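Local atomic coordinates of citrate lyase, subunit 1 (Methanosaeta concilii, PDB entry 6HXI), a protein that probably works with a succinyl-CoA ligase-like alpha subunit to cleave citrate with coenzyme A and ATP, yielding acetyl-CoA and oxaloacetate. Residues Ala2-Ile6 with Ala217-Asp221; Arg242-Glu248 with Lys263-Leu267; Leu267-Val273 with Asp297-Asn301; Val273-Val277 with Ile321-Met325. All coordinates share one frame; numbering follows the deposited sequence.

Contact 1 of 4, residues Ala2-Ile6 with Ala217-Asp221; sequences AQRGI and AKLDD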
loop_
_atom_site.group_PDB
_atom_site.type_symbol
_atom_site.label_atom_id
_atom_site.label_comp_id
_atom_site.label_asym_id
_atom_site.label_seq_id
_atom_site.Cartn_x
_atom_site.Cartn_y
_atom_site.Cartn_z
ATOM N N ALA C 2 -11.448 -57.211 -4.233
ATOM C CA ALA C 2 -11.348 -58.666 -3.970
ATOM C C ALA C 2 -12.508 -59.184 -3.152
ATOM O O ALA C 2 -13.020 -58.488 -2.275
ATOM C CB ALA C 2 -10.045 -58.990 -3.243
ATOM N N GLN C 3 -12.906 -60.418 -3.426
ATOM C CA GLN C 3 -13.991 -61.067 -2.706
ATOM C C GLN C 3 -13.411 -61.661 -1.417
ATOM O O GLN C 3 -12.456 -62.426 -1.481
ATOM C CB GLN C 3 -14.684 -62.107 -3.588
ATOM C CG GLN C 3 -15.182 -61.489 -4.898
ATOM C CD GLN C 3 -16.061 -62.404 -5.716
ATOM O OE1 GLN C 3 -15.930 -63.636 -5.693
ATOM N NE2 GLN C 3 -16.963 -61.809 -6.485
ATOM N N ARG C 4 -13.901 -61.202 -0.261
ATOM C CA ARG C 4 -13.385 -61.647 1.040
ATOM C C ARG C 4 -14.456 -62.338 1.861
ATOM O O ARG C 4 -15.530 -61.782 2.065
ATOM C CB ARG C 4 -12.758 -60.473 1.829
ATOM C CG ARG C 4 -11.598 -59.747 1.113
ATOM C CD ARG C 4 -10.282 -60.148 1.704
ATOM N NE ARG C 4 -9.753 -59.136 2.620
ATOM C CZ ARG C 4 -9.173 -59.414 3.783
ATOM N NH1 ARG C 4 -9.072 -60.675 4.202
ATOM N NH2 ARG C 4 -8.693 -58.435 4.544
ATOM N N GLY C 5 -14.141 -63.544 2.317
ATOM C CA GLY C 5 -15.031 -64.377 3.116
ATOM C C GLY C 5 -15.229 -63.828 4.515
ATOM O O GLY C 5 -14.334 -63.188 5.061
ATOM N N ILE C 6 -16.428 -64.019 5.077
ATOM C CA ILE C 6 -16.739 -63.515 6.424
ATOM C C ILE C 6 -17.252 -64.641 7.305
ATOM O O ILE C 6 -17.805 -65.617 6.797
ATOM C CB ILE C 6 -17.669 -62.252 6.432
ATOM C CG1 ILE C 6 -19.009 -62.494 5.692
ATOM C CG2 ILE C 6 -16.939 -61.036 5.854
ATOM C CD1 ILE C 6 -20.099 -61.509 6.068
ATOM N N ALA C 217 -20.645 -66.581 3.415
ATOM C CA ALA C 217 -20.755 -65.293 2.738
ATOM C C ALA C 217 -19.432 -64.703 2.391
ATOM O O ALA C 217 -18.442 -64.925 3.096
ATOM C CB ALA C 217 -21.576 -64.306 3.570
ATOM N N LYS C 218 -19.417 -63.941 1.277
ATOM C CA LYS C 218 -18.262 -63.193 0.776
ATOM C C LYS C 218 -18.706 -61.768 0.507
ATOM O O LYS C 218 -19.769 -61.547 -0.079
ATOM C CB LYS C 218 -17.723 -63.808 -0.522
ATOM C CG LYS C 218 -16.826 -65.024 -0.343
ATOM C CD LYS C 218 -16.415 -65.560 -1.698
ATOM C CE LYS C 218 -15.314 -66.581 -1.610
ATOM N NZ LYS C 218 -14.787 -66.869 -2.968
ATOM N N LEU C 219 -17.902 -60.790 0.935
ATOM C CA LEU C 219 -18.190 -59.376 0.681
ATOM C C LEU C 219 -17.202 -58.877 -0.356
ATOM O O LEU C 219 -16.051 -59.317 -0.357
ATOM C CB LEU C 219 -18.072 -58.541 1.956
ATOM C CG LEU C 219 -19.042 -58.827 3.093
ATOM C CD1 LEU C 219 -18.621 -58.099 4.359
ATOM C CD2 LEU C 219 -20.465 -58.428 2.723
ATOM N N ASP C 220 -17.657 -57.997 -1.277
ATOM C CA ASP C 220 -16.761 -57.367 -2.237
ATOM C C ASP C 220 -16.082 -56.263 -1.414
ATOM O O ASP C 220 -16.752 -55.282 -1.056
ATOM C CB ASP C 220 -17.552 -56.764 -3.402
ATOM C CG ASP C 220 -16.746 -55.826 -4.293
ATOM O OD1 ASP C 220 -15.498 -55.957 -4.334
ATOM O OD2 ASP C 220 -17.361 -54.976 -4.963
ATOM N N ASP C 221 -14.778 -56.442 -1.075
ATOM C CA ASP C 221 -14.051 -55.525 -0.183
ATOM C C ASP C 221 -13.995 -54.057 -0.716
ATOM O O ASP C 221 -13.866 -53.128 0.091
ATOM C CB ASP C 221 -12.655 -56.079 0.211
ATOM C CG ASP C 221 -11.484 -55.894 -0.735
ATOM O OD1 ASP C 221 -11.714 -55.557 -1.915
ATOM O OD2 ASP C 221 -10.327 -56.094 -0.293
#
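Arg4 and Asp221 bring two flat groups together: Asp221 OD2 lies at the edge of the Arg4 guanidinium, near its plane, while the carboxylate is turned 82° against it. Arg4 NE and Asp221 OD2 stay 4.3 Å apart, beyond a salt bridge, so the actual touch is aliphatic, Arg4 CG on Asp221 CB at 3.9 Å. The other oxygen, Asp221 OD1, is met from above the carboxylate plane by Ala2 N at 2.9 Å. A chi1 of 83° folds the Asp221 carboxylate back to that nitrogen, and Asp221 N in turn bonds Ala2 O, so both ends of Ala2 are held by one residue. Arg4 and Leu219 exchange a pair of backbone bonds, of which Arg4 N to Leu219 O (2.9 Å) is practically straight. On the face that carries Arg4, the Ile6 and Leu219 side chains cross at about a right angle, Ile6 CG2 meeting Leu219 CD1 at 3.7 Å, and Phe236 packs on both residues. The opposite face carries Gln3 and Asp220, whose side chains both bond Glu118 of the neighbouring alpha-subunit chain. This is antiparallel strand pairing at the margin of the ATP-grasp domain's sheet, where strand 3-6 is one of the two outermost strands that this chain contributes.

Contact 2 of 4, residues Arg242-Glu248 with Lys263-Leu267; sequences RTPSKEE and KLTIL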
loop_
_atom_site.group_PDB
_atom_site.type_symbol
_atom_site.label_atom_id
_atom_site.label_comp_id
_atom_site.label_asym_id
_atom_site.label_seq_id
_atom_site.Cartn_x
_atom_site.Cartn_y
_atom_site.Cartn_z
ATOM N N ARG C 242 -3.548 -70.008 8.506
ATOM C CA ARG C 242 -2.666 -68.852 8.675
ATOM C C ARG C 242 -3.175 -67.888 9.756
ATOM O O ARG C 242 -4.381 -67.753 9.998
ATOM C CB ARG C 242 -2.325 -68.148 7.350
ATOM C CG ARG C 242 -3.332 -67.141 6.825
ATOM C CD ARG C 242 -3.131 -66.860 5.342
ATOM N NE ARG C 242 -1.823 -66.287 5.006
ATOM C CZ ARG C 242 -1.503 -65.001 5.123
ATOM N NH1 ARG C 242 -2.380 -64.131 5.612
ATOM N NH2 ARG C 242 -0.295 -64.579 4.776
ATOM N N THR C 243 -2.206 -67.281 10.440
ATOM C CA THR C 243 -2.344 -66.343 11.548
ATOM C C THR C 243 -2.212 -64.897 11.035
ATOM O O THR C 243 -1.433 -64.675 10.102
ATOM C CB THR C 243 -1.291 -66.690 12.651
ATOM O OG1 THR C 243 -1.247 -65.657 13.642
ATOM C CG2 THR C 243 0.128 -66.920 12.095
ATOM N N PRO C 244 -2.918 -63.894 11.634
ATOM C CA PRO C 244 -2.750 -62.501 11.169
ATOM C C PRO C 244 -1.303 -61.992 11.256
ATOM O O PRO C 244 -0.559 -62.368 12.173
ATOM C CB PRO C 244 -3.688 -61.701 12.086
ATOM C CG PRO C 244 -4.688 -62.695 12.571
ATOM C CD PRO C 244 -3.899 -63.961 12.740
ATOM N N SER C 245 -0.905 -61.165 10.263
ATOM C CA SER C 245 0.427 -60.581 10.146
ATOM C C SER C 245 0.376 -59.059 10.319
ATOM O O SER C 245 -0.302 -58.370 9.553
ATOM C CB SER C 245 1.056 -60.958 8.808
ATOM O OG SER C 245 2.314 -60.333 8.627
ATOM N N LYS C 246 1.112 -58.549 11.328
ATOM C CA LYS C 246 1.276 -57.139 11.704
ATOM C C LYS C 246 1.801 -56.312 10.516
ATOM O O LYS C 246 1.375 -55.167 10.316
ATOM C CB LYS C 246 2.195 -57.058 12.956
ATOM C CG LYS C 246 3.352 -56.053 12.973
ATOM C CD LYS C 246 4.188 -56.187 14.245
ATOM C CE LYS C 246 5.521 -55.508 14.090
ATOM N NZ LYS C 246 6.162 -55.249 15.405
ATOM N N GLU C 247 2.713 -56.918 9.734
ATOM C CA GLU C 247 3.349 -56.349 8.548
ATOM C C GLU C 247 2.342 -56.239 7.399
ATOM O O GLU C 247 2.267 -55.187 6.753
ATOM C CB GLU C 247 4.561 -57.192 8.118
ATOM C CG GLU C 247 5.687 -57.234 9.146
ATOM C CD GLU C 247 5.506 -58.199 10.308
ATOM O OE1 GLU C 247 5.035 -59.339 10.082
ATOM O OE2 GLU C 247 5.834 -57.805 11.450
ATOM N N GLU C 248 1.559 -57.317 7.164
ATOM C CA GLU C 248 0.534 -57.363 6.121
ATOM C C GLU C 248 -0.572 -56.343 6.371
ATOM O O GLU C 248 -1.037 -55.703 5.428
ATOM C CB GLU C 248 -0.080 -58.758 6.019
ATOM C CG GLU C 248 0.804 -59.754 5.303
ATOM C CD GLU C 248 0.144 -61.085 5.027
ATOM O OE1 GLU C 248 -1.083 -61.113 4.783
ATOM O OE2 GLU C 248 0.873 -62.100 5.000
ATOM N N LYS C 263 0.218 -54.088 -2.024
ATOM C CA LYS C 263 -0.295 -55.374 -1.567
ATOM C C LYS C 263 0.852 -56.279 -1.152
ATOM O O LYS C 263 1.850 -56.355 -1.852
ATOM C CB LYS C 263 -1.169 -56.040 -2.658
ATOM C CG LYS C 263 -2.391 -55.204 -3.106
ATOM C CD LYS C 263 -3.323 -55.906 -4.107
ATOM C CE LYS C 263 -4.467 -56.653 -3.433
ATOM N NZ LYS C 263 -5.167 -57.603 -4.349
ATOM N N LEU C 264 0.728 -56.942 -0.002
ATOM C CA LEU C 264 1.726 -57.886 0.501
ATOM C C LEU C 264 1.060 -59.093 1.165
ATOM O O LEU C 264 0.201 -58.937 2.031
ATOM C CB LEU C 264 2.733 -57.207 1.459
ATOM C CG LEU C 264 3.705 -58.125 2.235
ATOM C CD1 LEU C 264 4.708 -58.822 1.301
ATOM C CD2 LEU C 264 4.425 -57.368 3.323
ATOM N N THR C 265 1.469 -60.293 0.742
ATOM C CA THR C 265 1.020 -61.584 1.270
ATOM C C THR C 265 2.272 -62.412 1.557
ATOM O O THR C 265 3.010 -62.755 0.628
ATOM C CB THR C 265 0.072 -62.304 0.265
ATOM O OG1 THR C 265 -1.013 -61.443 -0.100
ATOM C CG2 THR C 265 -0.467 -63.638 0.799
ATOM N N ILE C 266 2.511 -62.738 2.828
ATOM C CA ILE C 266 3.649 -63.586 3.190
ATOM C C ILE C 266 3.233 -65.034 2.951
ATOM O O ILE C 266 2.183 -65.475 3.443
ATOM C CB ILE C 266 4.181 -63.340 4.632
ATOM C CG1 ILE C 266 4.400 -61.837 4.893
ATOM C CG2 ILE C 266 5.475 -64.148 4.882
ATOM C CD1 ILE C 266 4.393 -61.451 6.371
ATOM N N LEU C 267 4.039 -65.755 2.159
ATOM C CA LEU C 267 3.795 -67.156 1.820
ATOM C C LEU C 267 4.640 -68.060 2.716
ATOM O O LEU C 267 4.161 -69.105 3.166
ATOM C CB LEU C 267 4.133 -67.439 0.341
ATOM C CG LEU C 267 3.507 -66.553 -0.743
ATOM C CD1 LEU C 267 4.147 -66.811 -2.099
ATOM C CD2 LEU C 267 2.017 -66.770 -0.852
#
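Glu248, in the first turn of helix 246-256, draws close to Leu264 of strand 261-266, their CA atoms 5.8 Å apart, whereas at the other end the loop leaves Arg242 and Leu267 separated by 9.6 Å between CA atoms. Side chains bridge that widening gap. The Glu248 chain runs extended beyond CG (chi2 -172°) and delivers OE2 to Ile266 N at 2.8 Å, which meets it from above the carboxylate plane. The same oxygen offers its syn lone pair to Arg242 NH2 at 2.7 Å, forming a salt bridge within the loop-helix segment. Arg242 NH2 then continues to a lone pair of Ile266 O at 3.0 Å, with both acceptors in the guanidinium plane. Arginine, carboxylate and the two polar backbone atoms of Ile266 thus close a ring of bonds, and Glu238 gives Arg242 a second salt bridge, through NH1. Replacing Glu248 by alanine is likely to leave Ile266 N without this acceptor and Arg242 NH2 without its carboxylate mate. Beside this network Ile266 CD1 rests on OG of Ser245, the helix N-cap, at 3.3 Å; the capping bond to Glu248 N is weak. Helix 311-325 packs alongside, its Leu324 touching Ile266 and Glu247, whose carboxylate pairs with Arg327, while strand 301-306 pairs with strand 261-266.

Contact 3 of 4, residues Leu267-Val273 with Asp297-Asn301; sequences LNPEGRV and DEMAN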
loop_
_atom_site.group_PDB
_atom_site.type_symbol
_atom_site.label_atom_id
_atom_site.label_comp_id
_atom_site.label_asym_id
_atom_site.label_seq_id
_atom_site.Cartn_x
_atom_site.Cartn_y
_atom_site.Cartn_z
ATOM N N LEU C 267 4.039 -65.755 2.159
ATOM C CA LEU C 267 3.795 -67.156 1.820
ATOM C C LEU C 267 4.640 -68.060 2.716
ATOM O O LEU C 267 4.161 -69.105 3.166
ATOM C CB LEU C 267 4.133 -67.439 0.341
ATOM C CG LEU C 267 3.507 -66.553 -0.743
ATOM C CD1 LEU C 267 4.147 -66.811 -2.099
ATOM C CD2 LEU C 267 2.017 -66.770 -0.852
ATOM N N ASN C 268 5.904 -67.666 2.957
ATOM C CA ASN C 268 6.865 -68.426 3.755
ATOM C C ASN C 268 7.883 -67.447 4.387
ATOM O O ASN C 268 8.767 -66.974 3.674
ATOM C CB ASN C 268 7.573 -69.443 2.843
ATOM C CG ASN C 268 8.586 -70.365 3.497
ATOM O OD1 ASN C 268 9.031 -70.177 4.639
ATOM N ND2 ASN C 268 9.011 -71.368 2.747
ATOM N N PRO C 269 7.801 -67.148 5.714
ATOM C CA PRO C 269 8.795 -66.231 6.331
ATOM C C PRO C 269 10.260 -66.684 6.188
ATOM O O PRO C 269 11.148 -65.834 6.049
ATOM C CB PRO C 269 8.382 -66.179 7.812
ATOM C CG PRO C 269 7.006 -66.719 7.866
ATOM C CD PRO C 269 6.828 -67.646 6.708
ATOM N N GLU C 270 10.505 -68.019 6.192
ATOM C CA GLU C 270 11.842 -68.608 6.064
ATOM C C GLU C 270 12.309 -68.812 4.599
ATOM O O GLU C 270 13.331 -69.469 4.366
ATOM C CB GLU C 270 11.953 -69.928 6.871
ATOM C CG GLU C 270 11.544 -69.834 8.336
ATOM C CD GLU C 270 12.117 -68.667 9.112
ATOM O OE1 GLU C 270 13.363 -68.539 9.168
ATOM O OE2 GLU C 270 11.315 -67.877 9.662
ATOM N N GLY C 271 11.586 -68.234 3.641
ATOM C CA GLY C 271 11.930 -68.314 2.223
ATOM C C GLY C 271 13.082 -67.398 1.855
ATOM O O GLY C 271 13.188 -66.290 2.396
ATOM N N ARG C 272 13.960 -67.849 0.943
ATOM C CA ARG C 272 15.117 -67.060 0.517
ATOM C C ARG C 272 14.839 -66.194 -0.744
ATOM O O ARG C 272 15.682 -65.363 -1.086
ATOM C CB ARG C 272 16.398 -67.920 0.367
ATOM C CG ARG C 272 16.368 -69.028 -0.698
ATOM C CD ARG C 272 17.692 -69.791 -0.800
ATOM N NE ARG C 272 18.817 -68.909 -1.127
ATOM C CZ ARG C 272 19.185 -68.577 -2.361
ATOM N NH1 ARG C 272 18.543 -69.075 -3.411
ATOM N NH2 ARG C 272 20.199 -67.746 -2.557
ATOM N N VAL C 273 13.657 -66.348 -1.400
ATOM C CA VAL C 273 13.320 -65.517 -2.571
ATOM C C VAL C 273 12.260 -64.452 -2.220
ATOM O O VAL C 273 11.089 -64.770 -1.962
ATOM C CB VAL C 273 12.942 -66.285 -3.867
ATOM C CG1 VAL C 273 12.840 -65.327 -5.066
ATOM C CG2 VAL C 273 13.915 -67.413 -4.154
ATOM N N ASP C 297 8.752 -73.268 -3.159
ATOM C CA ASP C 297 9.063 -73.446 -1.751
ATOM C C ASP C 297 9.864 -72.252 -1.218
ATOM O O ASP C 297 9.590 -71.786 -0.115
ATOM C CB ASP C 297 9.838 -74.760 -1.545
ATOM C CG ASP C 297 9.237 -75.997 -2.211
ATOM O OD1 ASP C 297 8.019 -75.973 -2.540
ATOM O OD2 ASP C 297 9.978 -76.992 -2.391
ATOM N N GLU C 298 10.819 -71.733 -2.017
ATOM C CA GLU C 298 11.623 -70.583 -1.610
ATOM C C GLU C 298 10.922 -69.228 -1.817
ATOM O O GLU C 298 11.454 -68.192 -1.394
ATOM C CB GLU C 298 13.014 -70.599 -2.254
ATOM C CG GLU C 298 13.935 -71.671 -1.681
ATOM C CD GLU C 298 14.068 -71.822 -0.170
ATOM O OE1 GLU C 298 13.805 -70.850 0.575
ATOM O OE2 GLU C 298 14.470 -72.925 0.264
ATOM N N MET C 299 9.731 -69.226 -2.432
ATOM C CA MET C 299 8.984 -67.986 -2.632
ATOM C C MET C 299 8.421 -67.505 -1.307
ATOM O O MET C 299 7.404 -68.012 -0.828
ATOM C CB MET C 299 7.901 -68.147 -3.682
ATOM C CG MET C 299 8.065 -67.179 -4.790
ATOM S SD MET C 299 6.559 -67.037 -5.748
ATOM C CE MET C 299 6.697 -68.406 -6.683
ATOM N N ALA C 300 9.138 -66.568 -0.691
ATOM C CA ALA C 300 8.825 -66.006 0.612
ATOM C C ALA C 300 7.568 -65.140 0.678
ATOM O O ALA C 300 6.981 -64.991 1.762
ATOM C CB ALA C 300 10.012 -65.232 1.122
ATOM N N ASN C 301 7.163 -64.548 -0.464
ATOM C CA ASN C 301 5.991 -63.676 -0.499
ATOM C C ASN C 301 5.453 -63.442 -1.907
ATOM O O ASN C 301 6.148 -63.709 -2.896
ATOM C CB ASN C 301 6.346 -62.301 0.102
ATOM C CG ASN C 301 7.193 -61.448 -0.823
ATOM O OD1 ASN C 301 8.321 -61.794 -1.182
ATOM N ND2 ASN C 301 6.653 -60.338 -1.265
#
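Glu298 lies across Arg272 and Val273. Its CB packs on Val273 CG2 at 3.8 Å, and its CG and CD both lie 3.7 Å from Arg272 CG. A bend at chi2 (-48°) turns the carboxylate back to the backbone, where Glu298 OE1 accepts from Arg272 N at 3.0 Å, on the anti side and somewhat out of the carboxylate plane. The Arg272 guanidinium is engaged elsewhere, with the carbonyls of Asn332 and Gly333. With an alanine here instead of Glu298, Arg272 N would probably lose its carboxylate acceptor and Arg272 CG its apolar cover from this chain. Two connecting loops meet here: a type I beta turn, Asn268 to Gly271, links strands 261-266 and 273-275, and the other loop leads from helix 280-292 into strand 301-306. Val273 and Met299 form a single bridge, made by Val273 N to Glu298 O and Ala300 N to Val273 O, each 2.9 Å. Gly271 passes so near Ala300 that a side chain there would clash. Ala300 O collects Leu267 N and Asn268 N from one face of its plane, both at 3.1 Å. Asn268 ND2 reaches Asp297 O nearly along the C=O axis, while the Leu267 side chain packs over Met299 and Asn301.

Contact 4 of 4, residues Val273-Val277 with Ile321-Met325; sequences VWTMV and ILDLM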
loop_
_atom_site.group_PDB
_atom_site.type_symbol
_atom_site.label_atom_id
_atom_site.label_comp_id
_atom_site.label_asym_id
_atom_site.label_seq_id
_atom_site.Cartn_x
_atom_site.Cartn_y
_atom_site.Cartn_z
ATOM N N VAL C 273 13.657 -66.348 -1.400
ATOM C CA VAL C 273 13.320 -65.517 -2.571
ATOM C C VAL C 273 12.260 -64.452 -2.220
ATOM O O VAL C 273 11.089 -64.770 -1.962
ATOM C CB VAL C 273 12.942 -66.285 -3.867
ATOM C CG1 VAL C 273 12.840 -65.327 -5.066
ATOM C CG2 VAL C 273 13.915 -67.413 -4.154
ATOM N N TRP C 274 12.678 -63.195 -2.216
ATOM C CA TRP C 274 11.736 -62.120 -1.943
ATOM C C TRP C 274 11.521 -61.292 -3.199
ATOM O O TRP C 274 12.410 -61.189 -4.065
ATOM C CB TRP C 274 12.168 -61.266 -0.749
ATOM C CG TRP C 274 12.104 -61.992 0.559
ATOM C CD1 TRP C 274 12.991 -62.917 1.030
ATOM C CD2 TRP C 274 11.101 -61.844 1.572
ATOM N NE1 TRP C 274 12.603 -63.352 2.276
ATOM C CE2 TRP C 274 11.451 -62.704 2.636
ATOM C CE3 TRP C 274 9.926 -61.083 1.676
ATOM C CZ2 TRP C 274 10.667 -62.826 3.784
ATOM C CZ3 TRP C 274 9.166 -61.182 2.830
ATOM C CH2 TRP C 274 9.534 -62.047 3.862
ATOM N N THR C 275 10.316 -60.753 -3.328
ATOM C CA THR C 275 9.979 -59.981 -4.503
ATOM C C THR C 275 9.335 -58.641 -4.182
ATOM O O THR C 275 8.521 -58.521 -3.254
ATOM C CB THR C 275 9.066 -60.794 -5.444
ATOM O OG1 THR C 275 7.879 -61.201 -4.748
ATOM C CG2 THR C 275 9.776 -61.986 -6.091
ATOM N N MET C 276 9.677 -57.639 -4.988
ATOM C CA MET C 276 9.071 -56.323 -4.923
ATOM C C MET C 276 8.829 -55.913 -6.359
ATOM O O MET C 276 9.607 -55.172 -6.964
ATOM C CB MET C 276 9.904 -55.321 -4.128
ATOM C CG MET C 276 9.178 -54.013 -3.939
ATOM S SD MET C 276 9.874 -52.980 -2.647
ATOM C CE MET C 276 11.623 -52.986 -3.120
ATOM N N VAL C 277 7.763 -56.482 -6.919
ATOM C CA VAL C 277 7.379 -56.310 -8.318
ATOM C C VAL C 277 6.269 -55.273 -8.474
ATOM O O VAL C 277 5.309 -55.255 -7.704
ATOM C CB VAL C 277 7.038 -57.668 -9.004
ATOM C CG1 VAL C 277 6.702 -57.477 -10.476
ATOM C CG2 VAL C 277 8.184 -58.665 -8.842
ATOM N N ILE C 321 9.300 -55.145 3.726
ATOM C CA ILE C 321 9.903 -56.300 3.043
ATOM C C ILE C 321 11.294 -56.566 3.613
ATOM O O ILE C 321 11.580 -57.708 3.983
ATOM C CB ILE C 321 9.890 -56.159 1.487
ATOM C CG1 ILE C 321 8.443 -56.311 0.941
ATOM C CG2 ILE C 321 10.869 -57.163 0.810
ATOM C CD1 ILE C 321 8.265 -56.044 -0.516
ATOM N N LEU C 322 12.124 -55.500 3.743
ATOM C CA LEU C 322 13.478 -55.597 4.291
ATOM C C LEU C 322 13.472 -56.116 5.707
ATOM O O LEU C 322 14.248 -57.014 6.010
ATOM C CB LEU C 322 14.249 -54.275 4.198
ATOM C CG LEU C 322 14.630 -53.833 2.793
ATOM C CD1 LEU C 322 15.026 -52.412 2.784
ATOM C CD2 LEU C 322 15.723 -54.699 2.205
ATOM N N ASP C 323 12.555 -55.611 6.550
ATOM C CA ASP C 323 12.407 -56.043 7.942
ATOM C C ASP C 323 12.248 -57.550 8.030
ATOM O O ASP C 323 13.059 -58.199 8.677
ATOM C CB ASP C 323 11.217 -55.339 8.637
ATOM C CG ASP C 323 11.003 -55.741 10.089
ATOM O OD1 ASP C 323 12.003 -56.068 10.772
ATOM O OD2 ASP C 323 9.843 -55.721 10.545
ATOM N N LEU C 324 11.224 -58.095 7.347
ATOM C CA LEU C 324 10.866 -59.516 7.307
ATOM C C LEU C 324 11.972 -60.425 6.758
ATOM O O LEU C 324 12.085 -61.576 7.180
ATOM C CB LEU C 324 9.584 -59.704 6.488
ATOM C CG LEU C 324 8.288 -59.179 7.099
ATOM C CD1 LEU C 324 7.272 -58.861 6.007
ATOM C CD2 LEU C 324 7.716 -60.168 8.102
ATOM N N MET C 325 12.765 -59.903 5.815
ATOM C CA MET C 325 13.882 -60.549 5.128
ATOM C C MET C 325 15.175 -60.617 5.985
ATOM O O MET C 325 16.066 -61.413 5.680
ATOM C CB MET C 325 14.167 -59.731 3.865
ATOM C CG MET C 325 14.838 -60.489 2.777
ATOM S SD MET C 325 14.903 -59.512 1.258
ATOM C CE MET C 325 15.777 -60.669 0.221
#
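The first strand of the parallel sheet in the citrate-binding region, 273-275, sends Trp274 against helix 311-325, in the layered alpha/beta arrangement expected of a domain related to succinyl-CoA synthetase. Strand and helix segments run nearly antiparallel (170°), their axes 10.0 Å apart at closest approach, and the indole lies between them. Over one ring face lies Met325: its CG stands above the five-membered ring, 3.7 Å from the centroid and close to the ring normal, as a CH-pi contact. From there the extended Met325 chain runs back toward the strand, bringing SD obliquely to 4.2 Å from the centroid of the same Trp274 ring, a Met-aromatic contact, and letting CE reach Trp274 CB. The first torsion of Met325 (chi1 -156°), with CG roughly anti to the backbone N, starts the chain on this course over the indole. At the far end of the ring system, Trp274 CH2 meets Leu324 CB at 3.5 Å, with the side chains crossing at about a right angle. Ile321 CG2 touches Trp274 CE3 at 4.1 Å, and its other branch carries Ile321 CD1 to Met276 CB at 4.0 Å and close to Thr275 O. These contacts are apolar, although Trp274 NE1 has a weak bond to Gly271 O. The strand's other side is covered by helix 280-292, on which Thr275 and Val277 pack. Strand 334-338 pairs with Trp274 and Met276, and Val355 of helix 348-361 touches Met276.

Contact 1 stands apart, in the ATP-grasp part of the chain, its centre about 17 Å from that of contact 2; contacts 2, 3 and 4 adjoin one another in the citrate-binding part. Leu267 belongs to both contacts 2 and 3, and Val273 to both 3 and 4, so the chain passes from one to the next. Ala300 and Asn301 of contact 3 also pack on Trp274 of contact 4, and Asn301 OD1 probably bonds Thr275 N. Chemistry follows place: contact 4, wholly buried and untouched by other chains, is apolar packing, whereas the partly buried others, all bordered by the alpha-subunit chain, rely on strand pairing (1), a charged network (2) and loop backbone bonds (3).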